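Local coordinates for elastinolytic metalloprotease (Pseudoalteromonas sp. CF6-2, PDB 6IK4), which is a zinc-dependent M23-family metallopeptidase that probably cleaves elastin and the peptidoglycan of Gram-positive bacteria, at residues N152-Y157 / G162-A167; N37-G40 / T46-V49; G55-T58 / N64-V67; L83-G88 / P93-G98. One frame throughout, in Å; residues are numbered along the deposited sequence.

Interaction 1 (N152-Y157 / G162-A167); sequences NCNNFY and GRRTCA
Arg-164 lies flat over one face of the Tyr-157 ring, its guanidinium plane only 2° from the ring plane and the two centres 3.9 Å apart. The approach is from above the ring: Arg-164 CD stands 3.5 Å from the centroid of the Tyr-157 ring in a CH-pi contact, and the cationic group continues outward over CE2 and CZ. An extended chain from CG to NE makes this overlay possible, while Tyr-157 CG, set between the backbone N and the carbonyl carbon (chi1 53°), turns the face of its ring to the arginine. At the edge of the guanidinium, Arg-164 NH1 makes a weak hydrogen bond to Cys-153 O (3.4 Å), and a water that donates to Asn-154 O accepts a second weak bond from NH1.

Beside this stack the segments are joined covalently. Cys-153 SG and Cys-166 SG are bonded at 2.0 Å, with a torsion of -84° about the S-S bond, a left-handed disulfide. Further along, Phe-156 CE2 touches Ala-167 CB at 3.9 Å, and a water accepts from Ala-167 N and donates to Phe-156 O. The loop end is ordered by an Asx turn, in which Asn-154 N donates to Asn-152 OD1 at 2.9 Å. Tyr-157 OH has a weak bond to Arg-141 NH2 on strand 140-143, the neighbouring strand.

The chemistry is thus of two kinds: a covalent disulfide that ties the loop before strand 157-160 to the segment holding strand 163-165, and a cation-pi stack of an exposed arginine on a buried tyrosine, its positive group probably steadied by the weak bond to Cys-153 O and by the water to Asn-154 O.

Interaction 2 (N37-G40 / T46-V49); sequences NGSG and TPWV
One face of the Asn-37 amide is covered by the Pro-47 ring, whose CG sits 3.5 Å from Asn-37 CG and almost directly above it. The overlap spreads across the amide: Pro-47 CD is 3.4 Å from Asn-37 OD1, and Pro-47 CB is 3.6 Å from Asn-37 ND2. Beyond the amide plane, on the side opposite to the proline, Ser-39 N makes a weak hydrogen bond to Asn-37 OD1 (3.1 Å, N-H...O angle 121°), so the oxygen is approached from both sides. Asn-37 CG sits between the backbone N and the carbonyl carbon (chi1 77°), which presents the flat of the amide to the Pro-47 ring. An alanine here would remove the amide and is likely to uncover that side of the Pro-47 ring and leave Ser-39 N without its weak acceptor.

The second meeting point is Ser-39 OG, 3.8 Å from Thr-46 CA; its polar partner is Ser-44 OG, so toward Thr-46 it makes van der Waals contact alone. Thr-46 OG1 likewise bonds elsewhere, to Tyr-100 O and Arg-99 NH2. Trp-15 of strand 14-17 touches both Asn-37 and Pro-47, and Tyr-100 OH accepts from Asn-37 N.

The segments lie at the two ends of the connection from strand 32-36, which carries the zinc ligand Asp-34, the second running into strand 48-50. In M23 peptidases, loops around the zinc cleft commonly line the substrate groove; with Thr-46 about 8 Å from the predicted active-site His-118, side chain to side chain, this one probably contributes too.

Interaction 3 (G55-T58 / N64-V67); sequences GVIT and NIRV
Ile-65 is fully extended (chi2 175°) and carries CD1 across to Ile-57, whose own chain is bent back at chi2 (-72°) so that its CD1 swings toward the partner strand. The result is a cluster on one face of the hairpin: Ile-65 CD1 meets Ile-57 CG2 at 3.8 Å, and Ile-57 CD1 reaches Val-67 CG2 at 3.9 Å. Replacing Ile-57 with an alanine would remove CG1, CG2 and CD1, and would probably leave both the tip of Ile-65 and Val-67 CG2 without their facing methyl groups. Val-67 CG1 turns to the other end, 3.6 Å from Gly-55 N; a CB on Gly-55 would stand too close to that methyl.

The backbones run antiparallel, their axes 4.7 Å apart at 160°. Thr-58 and Arg-66 form the hydrogen-bonded pair: Thr-58 N donates to Arg-66 O at 2.9 Å, and Arg-66 N to Thr-58 O at 2.8 Å, the latter nearly in line with the carbonyl. Ile-57 and Val-67 are the adjacent non-hydrogen-bonded pair; beside it Ile-57 CA makes a CA-H...O contact of 3.2 Å with Arg-66 O, and Val-67 CA a longer one with Val-56 O. On the face of Thr-58 and Arg-66, Arg-66 NE leads off to Asn-76 OD1.

Within the M23 sheet this hairpin is flanked by strand 90-91 beside 55-61 and by strand 73-81 beside 64-68, while Leu-97 of strand 96-100 packs against Ile-57 and Val-67.

Interaction 4 (L83-G88 / P93-G98); sequences LQYNNG and PGTLLG
Tyr-85 reaches toward Thr-95, Leu-96 and Leu-97 with its CD2-CE2 edge. From CB, a chi1 of -65° places CG anti to the carbonyl carbon and sends the ring toward the other segment. Tyr-85 CD2 comes to 4.3 Å from Leu-97 CD2, a loose apolar contact. Tyr-85 CE2 is closer in: Leu-96 O lies 3.4 Å from it, at the ring edge and in the ring plane, with Thr-95 CG2 also near. At the tip, Tyr-85 OH stands only 3.2 Å from Thr-95 CG2, a snug fit, and a water hydrogen-bonded to Tyr-85 OH at 2.8 Å donates to Leu-96 O. That carbonyl is therefore met by a ring edge and by a water. Thr-95 OG1 is engaged elsewhere, with Gln-92 O.

Next to the ring the backbones are tied directly. Gln-84 N donates to Leu-97 O at 2.9 Å, the N-H...O angle being 141°, and Leu-83 CA-H leans on the same oxygen, with CA 3.4 Å from it. The chi1 of Gln-84 (-64°) holds its CG beside Leu-96 O and Leu-97 O, 3.7 Å from each, and the bend at chi2 turns the amide so that NE2 bonds to Asn-82 O. Gly-98 passes close to Leu-83; a CB modelled there would lie 3.0 Å from Leu-83 CD2, a clash.

The loop from strand 73-81 to strand 90-91 thus packs along the start of strand 96-100 in the antiparallel sheet of the M23 domain, with Tyr-85 also touching Ile-57.

How the interactions relate
Interactions 3 and 4 belong to the larger M23 sheet and interaction 2 reaches it from a loop, whereas interaction 1 lies at the edge of the four-stranded sheet, with one segment mostly loop. Interactions 3 and 4 are the closest pair, centres about 7 Å apart, joined by a probable hydrogen bond from Gly-88 N to Ile-57 O (3.0 Å). Interaction 2 meets interaction 4 where strands 48-50 and 96-100 pair, through a probable hydrogen bond from Val-49 N to Gly-98 O (2.8 Å). Interaction 1 stands about 31 Å from interaction 4, centre to centre, on the opposite side of the chain's centre. The zinc is held by His-21, Asp-34 and His-120; the side chains of Phe-156 (interaction 1) and Asn-64 (interaction 3) are each about 11 Å from it.

Interaction 1 (N152-Y157 / G162-A167)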
loop_
_atom_site.group_PDB
_atom_site.type_symbol
_atom_site.label_atom_id
_atom_site.label_comp_id
_atom_site.label_asym_id
_atom_site.label_seq_id
_atom_site.Cartn_x
_atom_site.Cartn_y
_atom_site.Cartn_z
ATOM N N ASN A 152 -2.237 15.861 8.803
ATOM C CA ASN A 152 -2.621 16.387 10.111
ATOM C C ASN A 152 -3.140 15.243 10.971
ATOM O O ASN A 152 -4.102 14.565 10.596
ATOM C CB ASN A 152 -3.692 17.470 9.943
ATOM C CG ASN A 152 -4.062 18.150 11.251
ATOM O OD1 ASN A 152 -3.966 17.566 12.330
ATOM N ND2 ASN A 152 -4.486 19.405 11.157
ATOM N N CYS A 153 -2.497 15.014 12.117
ATOM C CA CYS A 153 -2.852 13.843 12.909
ATOM C C CYS A 153 -4.179 13.984 13.648
ATOM O O CYS A 153 -4.630 13.013 14.261
ATOM C CB CYS A 153 -1.749 13.510 13.908
ATOM S SG CYS A 153 -1.847 11.776 14.434
ATOM N N ASN A 154 -4.816 15.153 13.615
ATOM C CA ASN A 154 -6.197 15.222 14.073
ATOM C C ASN A 154 -7.176 14.732 13.020
ATOM O O ASN A 154 -8.300 14.351 13.369
ATOM C CB ASN A 154 -6.552 16.652 14.487
ATOM C CG ASN A 154 -5.790 17.098 15.707
ATOM O OD1 ASN A 154 -5.066 18.096 15.677
ATOM N ND2 ASN A 154 -5.932 16.346 16.792
ATOM N N ASN A 155 -6.769 14.719 11.750
ATOM C CA ASN A 155 -7.614 14.293 10.639
ATOM C C ASN A 155 -7.269 12.902 10.123
ATOM O O ASN A 155 -8.175 12.121 9.801
ATOM C CB ASN A 155 -7.495 15.275 9.468
ATOM C CG ASN A 155 -7.707 16.716 9.884
ATOM O OD1 ASN A 155 -8.243 16.982 10.950
ATOM N ND2 ASN A 155 -7.283 17.649 9.041
ATOM N N PHE A 156 -5.981 12.595 9.979
ATOM C CA PHE A 156 -5.540 11.319 9.430
ATOM C C PHE A 156 -4.735 10.571 10.477
ATOM O O PHE A 156 -3.794 11.136 11.050
ATOM C CB PHE A 156 -4.675 11.493 8.180
ATOM C CG PHE A 156 -4.039 10.204 7.736
ATOM C CD1 PHE A 156 -4.788 9.267 7.025
ATOM C CD2 PHE A 156 -2.732 9.889 8.095
ATOM C CE1 PHE A 156 -4.223 8.052 6.646
ATOM C CE2 PHE A 156 -2.159 8.674 7.719
ATOM C CZ PHE A 156 -2.912 7.757 6.999
ATOM N N TYR A 157 -5.063 9.292 10.685
ATOM C CA TYR A 157 -4.270 8.457 11.584
ATOM C C TYR A 157 -4.683 6.997 11.444
ATOM O O TYR A 157 -5.704 6.668 10.832
ATOM C CB TYR A 157 -4.413 8.903 13.040
ATOM C CG TYR A 157 -5.852 9.009 13.495
ATOM C CD1 TYR A 157 -6.515 7.916 14.037
ATOM C CD2 TYR A 157 -6.544 10.208 13.385
ATOM C CE1 TYR A 157 -7.849 8.002 14.457
ATOM C CE2 TYR A 157 -7.879 10.314 13.802
ATOM C CZ TYR A 157 -8.518 9.211 14.342
ATOM O OH TYR A 157 -9.824 9.313 14.750
ATOM N N GLY A 162 -6.898 1.999 21.014
ATOM C CA GLY A 162 -7.231 3.348 21.429
ATOM C C GLY A 162 -6.114 4.357 21.294
ATOM O O GLY A 162 -6.252 5.481 21.788
ATOM N N ARG A 163 -5.011 4.000 20.638
ATOM C CA ARG A 163 -3.879 4.905 20.455
ATOM C C ARG A 163 -3.669 5.189 18.970
ATOM O O ARG A 163 -3.866 4.311 18.127
ATOM C CB ARG A 163 -2.619 4.311 21.082
ATOM C CG ARG A 163 -2.728 4.133 22.614
ATOM C CD ARG A 163 -2.350 5.411 23.399
ATOM N NE ARG A 163 -3.147 6.592 23.045
ATOM C CZ ARG A 163 -4.205 7.025 23.730
ATOM N NH1 ARG A 163 -4.607 6.379 24.821
ATOM N NH2 ARG A 163 -4.861 8.108 23.326
ATOM N N ARG A 164 -3.269 6.418 18.647
ATOM C CA ARG A 164 -3.125 6.830 17.257
ATOM C C ARG A 164 -1.670 6.769 16.834
ATOM O O ARG A 164 -0.774 7.135 17.599
ATOM C CB ARG A 164 -3.641 8.252 17.024
ATOM C CG ARG A 164 -5.096 8.442 17.344
ATOM C CD ARG A 164 -5.549 9.840 16.957
ATOM N NE ARG A 164 -6.927 10.065 17.372
ATOM C CZ ARG A 164 -7.575 11.212 17.219
ATOM N NH1 ARG A 164 -6.969 12.252 16.657
ATOM N NH2 ARG A 164 -8.828 11.318 17.632
ATOM N N THR A 165 -1.445 6.313 15.610
ATOM C CA THR A 165 -0.164 6.466 14.935
ATOM C C THR A 165 -0.368 7.404 13.758
ATOM O O THR A 165 -1.260 7.179 12.937
ATOM C CB THR A 165 0.373 5.108 14.469
ATOM O OG1 THR A 165 0.599 4.271 15.610
ATOM C CG2 THR A 165 1.686 5.262 13.699
ATOM N N CYS A 166 0.425 8.470 13.691
ATOM C CA CYS A 166 0.239 9.459 12.642
ATOM C C CYS A 166 1.055 9.101 11.404
ATOM O O CYS A 166 1.923 8.218 11.421
ATOM C CB CYS A 166 0.642 10.851 13.123
ATOM S SG CYS A 166 0.084 11.275 14.782
ATOM N N ALA A 167 0.785 9.830 10.327
ATOM C CA ALA A 167 1.641 9.750 9.159
ATOM C C ALA A 167 3.074 10.086 9.542
ATOM O O ALA A 167 3.331 10.888 10.450
ATOM C CB ALA A 167 1.165 10.715 8.074
HETATM O O HOH W 1 -9.693 13.912 15.724
HETATM O O HOH W 2 -1.134 11.921 10.564
#

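Interaction 2 (N37-G40 / T46-V49)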
loop_
_atom_site.group_PDB
_atom_site.type_symbol
_atom_site.label_atom_id
_atom_site.label_comp_id
_atom_site.label_asym_id
_atom_site.label_seq_id
_atom_site.Cartn_x
_atom_site.Cartn_y
_atom_site.Cartn_z
ATOM N N ASN A 37 10.076 2.120 4.077
ATOM C CA ASN A 37 10.737 1.703 5.309
ATOM C C ASN A 37 11.912 2.595 5.684
ATOM O O ASN A 37 12.695 2.225 6.562
ATOM C CB ASN A 37 11.201 0.243 5.213
ATOM C CG ASN A 37 12.469 0.071 4.389
ATOM O OD1 ASN A 37 12.821 0.916 3.560
ATOM N ND2 ASN A 37 13.158 -1.056 4.605
ATOM N N GLY A 38 12.070 3.745 5.031
ATOM C CA GLY A 38 13.155 4.639 5.392
ATOM C C GLY A 38 14.523 4.231 4.889
ATOM O O GLY A 38 15.536 4.652 5.463
ATOM N N SER A 39 14.593 3.440 3.816
ATOM C CA SER A 39 15.882 2.953 3.337
ATOM C C SER A 39 16.707 4.037 2.653
ATOM O O SER A 39 17.912 3.843 2.464
ATOM C CB SER A 39 15.685 1.782 2.369
ATOM O OG SER A 39 15.278 2.247 1.090
ATOM N N GLY A 40 16.097 5.154 2.253
ATOM C CA GLY A 40 16.832 6.233 1.624
ATOM C C GLY A 40 16.205 6.633 0.302
ATOM O O GLY A 40 15.037 6.335 0.029
ATOM N N THR A 46 16.092 -0.792 -1.349
ATOM C CA THR A 46 14.656 -0.787 -1.058
ATOM C C THR A 46 14.156 -2.188 -0.698
ATOM O O THR A 46 14.673 -3.190 -1.200
ATOM C CB THR A 46 13.871 -0.243 -2.247
ATOM O OG1 THR A 46 14.259 -0.931 -3.445
ATOM C CG2 THR A 46 14.104 1.255 -2.408
ATOM N N PRO A 47 13.145 -2.286 0.170
ATOM C CA PRO A 47 12.732 -3.591 0.696
ATOM C C PRO A 47 11.773 -4.319 -0.235
ATOM O O PRO A 47 11.226 -3.758 -1.185
ATOM C CB PRO A 47 12.025 -3.228 2.006
ATOM C CG PRO A 47 11.402 -1.890 1.688
ATOM C CD PRO A 47 12.459 -1.180 0.866
ATOM N N TRP A 48 11.560 -5.595 0.086
ATOM C CA TRP A 48 10.502 -6.372 -0.538
ATOM C C TRP A 48 9.171 -6.063 0.137
ATOM O O TRP A 48 9.116 -5.754 1.337
ATOM C CB TRP A 48 10.811 -7.872 -0.457
ATOM C CG TRP A 48 12.051 -8.238 -1.236
ATOM C CD1 TRP A 48 13.343 -8.123 -0.814
ATOM C CD2 TRP A 48 12.111 -8.734 -2.581
ATOM N NE1 TRP A 48 14.207 -8.522 -1.811
ATOM C CE2 TRP A 48 13.475 -8.904 -2.906
ATOM C CE3 TRP A 48 11.144 -9.049 -3.542
ATOM C CZ2 TRP A 48 13.897 -9.384 -4.151
ATOM C CZ3 TRP A 48 11.566 -9.521 -4.789
ATOM C CH2 TRP A 48 12.930 -9.687 -5.075
ATOM N N VAL A 49 8.099 -6.142 -0.653
ATOM C CA VAL A 49 6.739 -5.817 -0.221
ATOM C C VAL A 49 5.957 -7.120 -0.128
ATOM O O VAL A 49 5.977 -7.923 -1.070
ATOM C CB VAL A 49 6.065 -4.840 -1.204
ATOM C CG1 VAL A 49 4.656 -4.475 -0.743
ATOM C CG2 VAL A 49 6.900 -3.564 -1.370
#

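Interaction 3 (G55-T58 / N64-V67)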
loop_
_atom_site.group_PDB
_atom_site.type_symbol
_atom_site.label_atom_id
_atom_site.label_comp_id
_atom_site.label_asym_id
_atom_site.label_seq_id
_atom_site.Cartn_x
_atom_site.Cartn_y
_atom_site.Cartn_z
ATOM N N GLY A 55 -4.856 -14.144 -2.577
ATOM C CA GLY A 55 -5.707 -13.971 -3.735
ATOM C C GLY A 55 -4.979 -14.261 -5.036
ATOM O O GLY A 55 -3.885 -14.825 -5.055
ATOM N N VAL A 56 -5.634 -13.857 -6.130
ATOM C CA VAL A 56 -5.167 -14.097 -7.494
ATOM C C VAL A 56 -4.458 -12.851 -8.005
ATOM O O VAL A 56 -4.923 -11.724 -7.785
ATOM C CB VAL A 56 -6.342 -14.477 -8.418
ATOM C CG1 VAL A 56 -5.838 -14.829 -9.811
ATOM C CG2 VAL A 56 -7.103 -15.660 -7.825
ATOM N N ILE A 57 -3.342 -13.056 -8.709
ATOM C CA ILE A 57 -2.496 -11.969 -9.186
ATOM C C ILE A 57 -3.008 -11.437 -10.515
ATOM O O ILE A 57 -3.386 -12.208 -11.409
ATOM C CB ILE A 57 -1.043 -12.462 -9.336
ATOM C CG1 ILE A 57 -0.423 -12.771 -7.973
ATOM C CG2 ILE A 57 -0.198 -11.472 -10.164
ATOM C CD1 ILE A 57 -0.099 -11.531 -7.150
ATOM N N THR A 58 -2.991 -10.111 -10.661
ATOM C CA THR A 58 -3.013 -9.454 -11.963
ATOM C C THR A 58 -1.747 -8.619 -12.062
ATOM O O THR A 58 -1.487 -7.799 -11.179
ATOM C CB THR A 58 -4.250 -8.567 -12.136
ATOM O OG1 THR A 58 -5.437 -9.332 -11.900
ATOM C CG2 THR A 58 -4.292 -7.985 -13.552
ATOM N N ASN A 64 3.613 -2.736 -11.493
ATOM C CA ASN A 64 2.214 -2.581 -11.095
ATOM C C ASN A 64 1.567 -3.956 -11.010
ATOM O O ASN A 64 1.395 -4.634 -12.031
ATOM C CB ASN A 64 1.487 -1.678 -12.089
ATOM C CG ASN A 64 0.060 -1.376 -11.676
ATOM O OD1 ASN A 64 -0.340 -1.628 -10.539
ATOM N ND2 ASN A 64 -0.707 -0.795 -12.591
ATOM N N ILE A 65 1.207 -4.373 -9.796
ATOM C CA ILE A 65 0.679 -5.713 -9.564
ATOM C C ILE A 65 -0.473 -5.621 -8.567
ATOM O O ILE A 65 -0.517 -4.716 -7.728
ATOM C CB ILE A 65 1.786 -6.667 -9.060
ATOM C CG1 ILE A 65 1.354 -8.130 -9.168
ATOM C CG2 ILE A 65 2.185 -6.327 -7.619
ATOM C CD1 ILE A 65 2.452 -9.100 -8.801
ATOM N N ARG A 66 -1.407 -6.573 -8.663
ATOM C CA ARG A 66 -2.611 -6.572 -7.840
ATOM C C ARG A 66 -2.894 -7.975 -7.310
ATOM O O ARG A 66 -2.644 -8.971 -8.002
ATOM C CB ARG A 66 -3.818 -6.057 -8.650
ATOM C CG ARG A 66 -5.141 -5.989 -7.878
ATOM C CD ARG A 66 -6.273 -5.516 -8.766
ATOM N NE ARG A 66 -6.043 -4.181 -9.328
ATOM C CZ ARG A 66 -6.929 -3.529 -10.076
ATOM N NH1 ARG A 66 -8.107 -4.079 -10.346
ATOM N NH2 ARG A 66 -6.641 -2.324 -10.549
ATOM N N VAL A 67 -3.406 -8.043 -6.079
ATOM C CA VAL A 67 -3.868 -9.277 -5.452
ATOM C C VAL A 67 -5.372 -9.145 -5.242
ATOM O O VAL A 67 -5.814 -8.284 -4.475
ATOM C CB VAL A 67 -3.169 -9.540 -4.108
ATOM C CG1 VAL A 67 -3.641 -10.891 -3.517
ATOM C CG2 VAL A 67 -1.643 -9.492 -4.262
#

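Interaction 4 (L83-G88 / P93-G98)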
loop_
_atom_site.group_PDB
_atom_site.type_symbol
_atom_site.label_atom_id
_atom_site.label_comp_id
_atom_site.label_asym_id
_atom_site.label_seq_id
_atom_site.Cartn_x
_atom_site.Cartn_y
_atom_site.Cartn_z
ATOM N N LEU A 83 9.149 -7.971 -9.866
ATOM C CA LEU A 83 7.886 -8.648 -9.584
ATOM C C LEU A 83 8.052 -10.155 -9.741
ATOM O O LEU A 83 8.754 -10.625 -10.635
ATOM C CB LEU A 83 6.786 -8.127 -10.512
ATOM C CG LEU A 83 6.273 -6.703 -10.251
ATOM C CD1 LEU A 83 5.139 -6.363 -11.205
ATOM C CD2 LEU A 83 5.836 -6.525 -8.782
ATOM N N GLN A 84 7.396 -10.915 -8.866
ATOM C CA GLN A 84 7.654 -12.341 -8.713
ATOM C C GLN A 84 6.547 -13.220 -9.277
ATOM O O GLN A 84 6.698 -14.447 -9.279
ATOM C CB GLN A 84 7.866 -12.687 -7.231
ATOM C CG GLN A 84 9.093 -12.018 -6.621
ATOM C CD GLN A 84 10.380 -12.534 -7.223
ATOM O OE1 GLN A 84 10.652 -13.737 -7.190
ATOM N NE2 GLN A 84 11.181 -11.629 -7.783
ATOM N N TYR A 85 5.449 -12.634 -9.746
ATOM C CA TYR A 85 4.268 -13.399 -10.125
ATOM C C TYR A 85 3.675 -12.844 -11.412
ATOM O O TYR A 85 3.914 -11.693 -11.796
ATOM C CB TYR A 85 3.231 -13.403 -8.987
ATOM C CG TYR A 85 3.794 -14.128 -7.795
ATOM C CD1 TYR A 85 3.793 -15.516 -7.750
ATOM C CD2 TYR A 85 4.396 -13.438 -6.751
ATOM C CE1 TYR A 85 4.355 -16.200 -6.688
ATOM C CE2 TYR A 85 4.949 -14.119 -5.681
ATOM C CZ TYR A 85 4.931 -15.496 -5.655
ATOM O OH TYR A 85 5.489 -16.192 -4.600
ATOM N N ASN A 86 2.899 -13.693 -12.076
ATOM C CA ASN A 86 2.241 -13.392 -13.339
ATOM C C ASN A 86 0.739 -13.590 -13.195
ATOM O O ASN A 86 0.265 -14.162 -12.212
ATOM C CB ASN A 86 2.788 -14.280 -14.463
ATOM C CG ASN A 86 4.178 -13.886 -14.876
ATOM O OD1 ASN A 86 4.363 -12.879 -15.554
ATOM N ND2 ASN A 86 5.167 -14.679 -14.479
ATOM N N ASN A 87 0.000 -13.112 -14.204
ATOM C CA ASN A 87 -1.459 -13.199 -14.215
ATOM C C ASN A 87 -1.923 -14.606 -13.872
ATOM O O ASN A 87 -1.393 -15.591 -14.392
ATOM C CB ASN A 87 -2.010 -12.808 -15.592
ATOM C CG ASN A 87 -1.929 -11.323 -15.864
ATOM O OD1 ASN A 87 -1.982 -10.504 -14.950
ATOM N ND2 ASN A 87 -1.818 -10.966 -17.138
ATOM N N GLY A 88 -2.910 -14.699 -12.985
ATOM C CA GLY A 88 -3.493 -15.975 -12.623
ATOM C C GLY A 88 -2.800 -16.713 -11.500
ATOM O O GLY A 88 -3.378 -17.670 -10.964
ATOM N N PRO A 93 -1.231 -14.475 2.152
ATOM C CA PRO A 93 -0.801 -13.342 2.976
ATOM C C PRO A 93 0.677 -13.476 3.295
ATOM O O PRO A 93 1.146 -14.547 3.678
ATOM C CB PRO A 93 -1.661 -13.476 4.238
ATOM C CG PRO A 93 -2.848 -14.265 3.795
ATOM C CD PRO A 93 -2.323 -15.233 2.793
ATOM N N GLY A 94 1.421 -12.389 3.105
ATOM C CA GLY A 94 2.835 -12.378 3.405
ATOM C C GLY A 94 3.752 -12.692 2.237
ATOM O O GLY A 94 4.953 -12.414 2.329
ATOM N N THR A 95 3.228 -13.239 1.141
ATOM C CA THR A 95 4.070 -13.599 0.004
ATOM C C THR A 95 4.834 -12.385 -0.521
ATOM O O THR A 95 4.257 -11.310 -0.708
ATOM C CB THR A 95 3.202 -14.186 -1.110
ATOM O OG1 THR A 95 2.556 -15.375 -0.635
ATOM C CG2 THR A 95 4.045 -14.521 -2.322
ATOM N N LEU A 96 6.134 -12.560 -0.760
ATOM C CA LEU A 96 6.962 -11.495 -1.338
ATOM C C LEU A 96 6.555 -11.244 -2.789
ATOM O O LEU A 96 6.804 -12.085 -3.657
ATOM C CB LEU A 96 8.438 -11.885 -1.259
ATOM C CG LEU A 96 8.958 -12.126 0.156
ATOM C CD1 LEU A 96 10.447 -12.471 0.128
ATOM C CD2 LEU A 96 8.703 -10.902 1.039
ATOM N N LEU A 97 5.962 -10.072 -3.069
ATOM C CA LEU A 97 5.474 -9.771 -4.415
ATOM C C LEU A 97 6.563 -9.204 -5.320
ATOM O O LEU A 97 6.494 -9.350 -6.547
ATOM C CB LEU A 97 4.314 -8.763 -4.335
ATOM C CG LEU A 97 3.047 -9.271 -3.633
ATOM C CD1 LEU A 97 2.004 -8.149 -3.462
ATOM C CD2 LEU A 97 2.452 -10.458 -4.413
ATOM N N GLY A 98 7.545 -8.542 -4.735
ATOM C CA GLY A 98 8.491 -7.729 -5.468
ATOM C C GLY A 98 9.072 -6.715 -4.503
ATOM O O GLY A 98 8.776 -6.723 -3.310
HETATM O O HOH W 3 7.654 -14.718 -3.740
#